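Local coordinates for pyrroline-5-carboxylate reductase catalytic N-terminal domain-containing protein (Sinorhizobium meliloti, PDB 4HUJ) that is of unknown function but probably acts as an NAD(P)-binding oxidoreductase of the family that includes coenzyme F420-dependent NADP oxidoreductases, at residues A158-G163 with L189-V194; R167-S172 with E184-L189. All coordinates share one frame; numbering follows the deposited sequence.

Interaction 1 (A158-G163 with L189-V194); sequences ADPDKG and LGFAPV
A buried CH-pi contact, Pro160 laid on the face of the Phe191 ring, joins the loop after helix 153-156 to the turn that leads from helix 176-188 into strand 192-195. Pro160 CB sits 3.7 Å from the ring centroid and only 5° off the ring normal, so it meets all six carbons at similar distances; CG of the proline leans over the CD1-CE1 side, 4.0 Å from Phe191 CE1. The in-plane edge of the same ring is met by Leu189 CB. With CG anti to the carbonyl carbon (chi1 -66°), Phe191 carries its ring back toward the proline although its CB does not point there.

The proline also presses on the backbone of the turn: Pro160 CB lies 3.4 Å from Gly190 O, and Pro160 CG 3.6 Å from Leu189 O. This turn is a Schellman motif, in which Gly190 leaves the helix with positive phi (97°) and two bonds run back into the last turn. With Pro160 CG packed against it, Gly190 has no room for a side chain. On the other side of the contact an Asx turn shapes the loop, Asp161 N donating to Asp159 OD1 over 2.9 Å from above the carboxylate plane. Replacing Phe191 with alanine would probably leave Pro160 CB without the ring it rests on and open a gap toward Leu169 and Ile186, which also touch that ring. Arg41 of helix 32-44 packs against both Pro160 and Phe191.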
loop_
_atom_site.group_PDB
_atom_site.type_symbol
_atom_site.label_atom_id
_atom_site.label_comp_id
_atom_site.label_asym_id
_atom_site.label_seq_id
_atom_site.Cartn_x
_atom_site.Cartn_y
_atom_site.Cartn_z
ATOM N N ALA A 158 -6.696 7.477 10.919
ATOM C CA ALA A 158 -7.809 8.351 11.286
ATOM C C ALA A 158 -8.922 8.341 10.237
ATOM O O ALA A 158 -8.696 7.963 9.085
ATOM C CB ALA A 158 -7.300 9.764 11.506
ATOM N N ASP A 159 -10.127 8.737 10.645
ATOM C CA ASP A 159 -11.226 8.922 9.706
ATOM C C ASP A 159 -10.815 9.963 8.667
ATOM O O ASP A 159 -10.482 11.095 9.030
ATOM C CB ASP A 159 -12.484 9.394 10.443
ATOM C CG ASP A 159 -13.731 9.364 9.571
ATOM O OD1 ASP A 159 -13.634 9.488 8.329
ATOM O OD2 ASP A 159 -14.832 9.222 10.146
ATOM N N PRO A 160 -10.823 9.583 7.375
ATOM C CA PRO A 160 -10.406 10.516 6.322
ATOM C C PRO A 160 -11.373 11.671 6.054
ATOM O O PRO A 160 -10.974 12.660 5.441
ATOM C CB PRO A 160 -10.293 9.624 5.081
ATOM C CG PRO A 160 -11.191 8.470 5.355
ATOM C CD PRO A 160 -11.112 8.239 6.834
ATOM N N ASP A 161 -12.626 11.548 6.496
ATOM C CA ASP A 161 -13.620 12.615 6.321
ATOM C C ASP A 161 -13.562 13.617 7.475
ATOM O O ASP A 161 -13.888 13.274 8.615
ATOM C CB ASP A 161 -15.035 12.027 6.194
ATOM C CG ASP A 161 -16.095 13.084 5.871
ATOM O OD1 ASP A 161 -15.749 14.156 5.324
ATOM O OD2 ASP A 161 -17.286 12.836 6.163
ATOM N N LYS A 162 -13.148 14.850 7.175
ATOM C CA LYS A 162 -13.009 15.889 8.199
ATOM C C LYS A 162 -14.001 17.037 8.022
ATOM O O LYS A 162 -13.633 18.216 8.125
ATOM C CB LYS A 162 -11.574 16.422 8.257
ATOM C CG LYS A 162 -10.544 15.368 8.597
ATOM C CD LYS A 162 -9.681 15.807 9.773
ATOM C CE LYS A 162 -8.508 14.860 9.990
ATOM N NZ LYS A 162 -8.859 13.419 9.789
ATOM N N GLY A 163 -15.258 16.681 7.757
ATOM C CA GLY A 163 -16.333 17.657 7.604
ATOM C C GLY A 163 -16.230 18.468 6.330
ATOM O O GLY A 163 -17.079 18.355 5.449
ATOM N N LEU A 189 -12.181 3.798 0.370
ATOM C CA LEU A 189 -11.703 3.909 1.745
ATOM C C LEU A 189 -12.023 5.263 2.387
ATOM O O LEU A 189 -11.786 5.452 3.577
ATOM C CB LEU A 189 -10.191 3.643 1.807
ATOM C CG LEU A 189 -9.687 2.233 1.484
ATOM C CD1 LEU A 189 -8.170 2.235 1.387
ATOM C CD2 LEU A 189 -10.144 1.214 2.520
ATOM N N GLY A 190 -12.554 6.202 1.600
ATOM C CA GLY A 190 -12.943 7.527 2.107
ATOM C C GLY A 190 -11.932 8.644 1.901
ATOM O O GLY A 190 -12.167 9.798 2.284
ATOM N N PHE A 191 -10.796 8.302 1.309
ATOM C CA PHE A 191 -9.762 9.281 0.982
ATOM C C PHE A 191 -10.017 9.911 -0.383
ATOM O O PHE A 191 -10.836 9.422 -1.170
ATOM C CB PHE A 191 -8.381 8.615 0.996
ATOM C CG PHE A 191 -7.948 8.139 2.353
ATOM C CD1 PHE A 191 -8.371 6.904 2.842
ATOM C CD2 PHE A 191 -7.091 8.909 3.132
ATOM C CE1 PHE A 191 -7.963 6.451 4.091
ATOM C CE2 PHE A 191 -6.677 8.465 4.396
ATOM C CZ PHE A 191 -7.114 7.236 4.874
ATOM N N ALA A 192 -9.306 10.999 -0.660
ATOM C CA ALA A 192 -9.351 11.637 -1.968
ATOM C C ALA A 192 -8.082 11.266 -2.739
ATOM O O ALA A 192 -6.991 11.696 -2.360
ATOM C CB ALA A 192 -9.449 13.135 -1.812
ATOM N N PRO A 193 -8.216 10.455 -3.806
ATOM C CA PRO A 193 -7.038 10.106 -4.587
ATOM C C PRO A 193 -6.630 11.261 -5.495
ATOM O O PRO A 193 -7.492 11.952 -6.061
ATOM C CB PRO A 193 -7.500 8.898 -5.408
ATOM C CG PRO A 193 -8.962 9.100 -5.583
ATOM C CD PRO A 193 -9.439 9.817 -4.336
ATOM N N VAL A 194 -5.326 11.501 -5.592
ATOM C CA VAL A 194 -4.799 12.410 -6.605
ATOM C C VAL A 194 -3.712 11.667 -7.366
ATOM O O VAL A 194 -2.638 11.403 -6.824
ATOM C CB VAL A 194 -4.243 13.734 -6.017
ATOM C CG1 VAL A 194 -3.680 14.608 -7.136
ATOM C CG2 VAL A 194 -5.335 14.502 -5.249
#

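Interaction 2 (R167-S172 with E184-L189); sequences RVLFLS and ELISSL
The Phe170 ring lies on the side of strand 166-173 away from the helix, with Val168 CG1 over the centre of one face, 3.8 Å above the plane. On the side toward helix 176-188, Leu169 and Leu171 meet Ile186 through aliphatic carbons, and the neighbouring Phe191 touches both Leu169 and Ile186. Ile186 works with both its branches. Its CG2, anti to the backbone N, meets Leu169 CB at 4.0 Å and lies 4.2 Å from Leu169 CD1, whereas the CG1 arm slants toward the strand and brings Ile186 CD1 to 4.1 Å from Leu171 CD2. In both pairs the side chains cross obliquely, and each leucine sends its CB toward the helix.

Leu171 takes the less common torsion with CG between the backbone N and the carbonyl carbon (chi1 71°), and the turn about CB-CG (chi2 148°) then brings CD2 back to the isoleucine; Val145 and Ala147 of strand 143-147 touch the same leucine. These buried contacts are the helix-on-sheet packing of a beta-alpha-beta crossover: strand 166-173, helix 176-188 and the parallel strand 192-195, where Pro193 also packs on Ile186. On the exposed side of the helix Glu184 O accepts two bonds, from Ser188 N in the usual helical pattern and from Ser188 OG at 3.0 Å. The two donors come from opposite faces of the carbonyl plane, and the hydroxyl, tilted 33° from it, turns back onto its own helix. Farther along the strand, Ser172 OG is bonded to Gln206 OE1 and Ser202 OG.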
loop_
_atom_site.group_PDB
_atom_site.type_symbol
_atom_site.label_atom_id
_atom_site.label_comp_id
_atom_site.label_asym_id
_atom_site.label_seq_id
_atom_site.Cartn_x
_atom_site.Cartn_y
_atom_site.Cartn_z
ATOM N N ARG A 167 -9.184 13.476 3.386
ATOM C CA ARG A 167 -7.729 13.342 3.426
ATOM C C ARG A 167 -7.185 12.895 2.069
ATOM O O ARG A 167 -7.684 11.941 1.473
ATOM C CB ARG A 167 -7.321 12.358 4.530
ATOM C CG ARG A 167 -5.807 12.190 4.741
ATOM C CD ARG A 167 -5.137 13.515 5.135
ATOM N NE ARG A 167 -5.568 13.999 6.453
ATOM C CZ ARG A 167 -5.608 15.285 6.810
ATOM N NH1 ARG A 167 -5.267 16.242 5.952
ATOM N NH2 ARG A 167 -6.001 15.622 8.033
ATOM N N VAL A 168 -6.148 13.585 1.595
ATOM C CA VAL A 168 -5.585 13.323 0.277
ATOM C C VAL A 168 -4.532 12.224 0.319
ATOM O O VAL A 168 -3.614 12.258 1.151
ATOM C CB VAL A 168 -4.967 14.604 -0.345
ATOM C CG1 VAL A 168 -4.187 14.284 -1.629
ATOM C CG2 VAL A 168 -6.059 15.627 -0.622
ATOM N N LEU A 169 -4.682 11.264 -0.590
ATOM C CA LEU A 169 -3.644 10.273 -0.859
ATOM C C LEU A 169 -3.187 10.411 -2.300
ATOM O O LEU A 169 -3.944 10.132 -3.238
ATOM C CB LEU A 169 -4.141 8.846 -0.589
ATOM C CG LEU A 169 -4.144 8.381 0.869
ATOM C CD1 LEU A 169 -4.788 7.007 0.991
ATOM C CD2 LEU A 169 -2.734 8.358 1.460
ATOM N N PHE A 170 -1.952 10.865 -2.480
ATOM C CA PHE A 170 -1.332 10.879 -3.802
ATOM C C PHE A 170 -0.982 9.462 -4.264
ATOM O O PHE A 170 -0.637 8.595 -3.457
ATOM C CB PHE A 170 -0.083 11.774 -3.808
ATOM C CG PHE A 170 -0.379 13.223 -3.549
ATOM C CD1 PHE A 170 -0.955 14.017 -4.541
ATOM C CD2 PHE A 170 -0.107 13.794 -2.304
ATOM C CE1 PHE A 170 -1.244 15.363 -4.305
ATOM C CE2 PHE A 170 -0.391 15.144 -2.052
ATOM C CZ PHE A 170 -0.955 15.931 -3.057
ATOM N N LEU A 171 -1.101 9.222 -5.566
ATOM C CA LEU A 171 -0.660 7.954 -6.158
ATOM C C LEU A 171 -0.028 8.216 -7.512
ATOM O O LEU A 171 -0.187 9.296 -8.079
ATOM C CB LEU A 171 -1.814 6.947 -6.287
ATOM C CG LEU A 171 -2.887 7.232 -7.349
ATOM C CD1 LEU A 171 -3.446 5.934 -7.897
ATOM C CD2 LEU A 171 -4.007 8.102 -6.774
ATOM N N SER A 172 0.703 7.228 -8.018
ATOM C CA SER A 172 1.362 7.346 -9.306
ATOM C C SER A 172 1.718 5.952 -9.801
ATOM O O SER A 172 1.647 4.978 -9.050
ATOM C CB SER A 172 2.618 8.218 -9.212
ATOM O OG SER A 172 3.471 7.788 -8.164
ATOM N N GLU A 184 -9.698 3.971 -7.209
ATOM C CA GLU A 184 -11.011 3.442 -6.825
ATOM C C GLU A 184 -11.005 2.923 -5.388
ATOM O O GLU A 184 -11.924 3.205 -4.618
ATOM C CB GLU A 184 -11.448 2.333 -7.792
ATOM C CG GLU A 184 -12.076 2.846 -9.086
ATOM C CD GLU A 184 -12.202 1.780 -10.182
ATOM O OE1 GLU A 184 -12.308 0.572 -9.867
ATOM O OE2 GLU A 184 -12.207 2.162 -11.375
ATOM N N LEU A 185 -9.954 2.185 -5.029
ATOM C CA LEU A 185 -9.799 1.683 -3.665
ATOM C C LEU A 185 -9.686 2.840 -2.686
ATOM O O LEU A 185 -10.348 2.848 -1.645
ATOM C CB LEU A 185 -8.567 0.775 -3.545
ATOM C CG LEU A 185 -8.141 0.413 -2.114
ATOM C CD1 LEU A 185 -9.221 -0.383 -1.387
ATOM C CD2 LEU A 185 -6.829 -0.342 -2.116
ATOM N N ILE A 186 -8.839 3.811 -3.032
ATOM C CA ILE A 186 -8.596 4.981 -2.188
ATOM C C ILE A 186 -9.892 5.748 -1.915
ATOM O O ILE A 186 -10.181 6.104 -0.769
ATOM C CB ILE A 186 -7.494 5.889 -2.798
ATOM C CG1 ILE A 186 -6.126 5.206 -2.645
ATOM C CG2 ILE A 186 -7.492 7.275 -2.146
ATOM C CD1 ILE A 186 -4.993 5.811 -3.495
ATOM N N SER A 187 -10.673 5.973 -2.972
ATOM C CA SER A 187 -11.972 6.646 -2.860
ATOM C C SER A 187 -12.944 5.859 -1.993
ATOM O O SER A 187 -13.663 6.440 -1.170
ATOM C CB SER A 187 -12.581 6.868 -4.248
ATOM O OG SER A 187 -11.894 7.896 -4.938
ATOM N N SER A 188 -12.948 4.542 -2.172
ATOM C CA SER A 188 -13.822 3.649 -1.412
ATOM C C SER A 188 -13.469 3.628 0.068
ATOM O O SER A 188 -14.344 3.461 0.913
ATOM C CB SER A 188 -13.786 2.232 -1.985
ATOM O OG SER A 188 -14.420 2.197 -3.249
ATOM N N LEU A 189 -12.181 3.798 0.370
ATOM C CA LEU A 189 -11.703 3.909 1.745
ATOM C C LEU A 189 -12.023 5.263 2.387
ATOM O O LEU A 189 -11.786 5.452 3.577
ATOM C CB LEU A 189 -10.191 3.643 1.807
ATOM C CG LEU A 189 -9.687 2.233 1.484
ATOM C CD1 LEU A 189 -8.170 2.235 1.387
ATOM C CD2 LEU A 189 -10.144 1.214 2.520
#

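In the fold
The two contacts have centres about 8 Å apart and share Leu189, just before the Gly190 turn of interaction 1. Interaction 1 lies beside the start of strand 166-173 and interaction 2 along its middle, with Arg167 linking them through its backbone: Arg167 N lies 2.8 Å from Pro160 O and Arg167 O 2.8 Å from Ala192 N, both probable hydrogen bonds. Interaction 2 packs the helix of the crossover on the sheet; interaction 1 fastens the earlier loop to the exit of that helix. Around them, Arg41 and Phe42 come from the later part of helix 32-44; the glycine-rich sequence running from the end of strand 26-30 into this helix probably binds a dinucleotide, as in Rossmann-type domains.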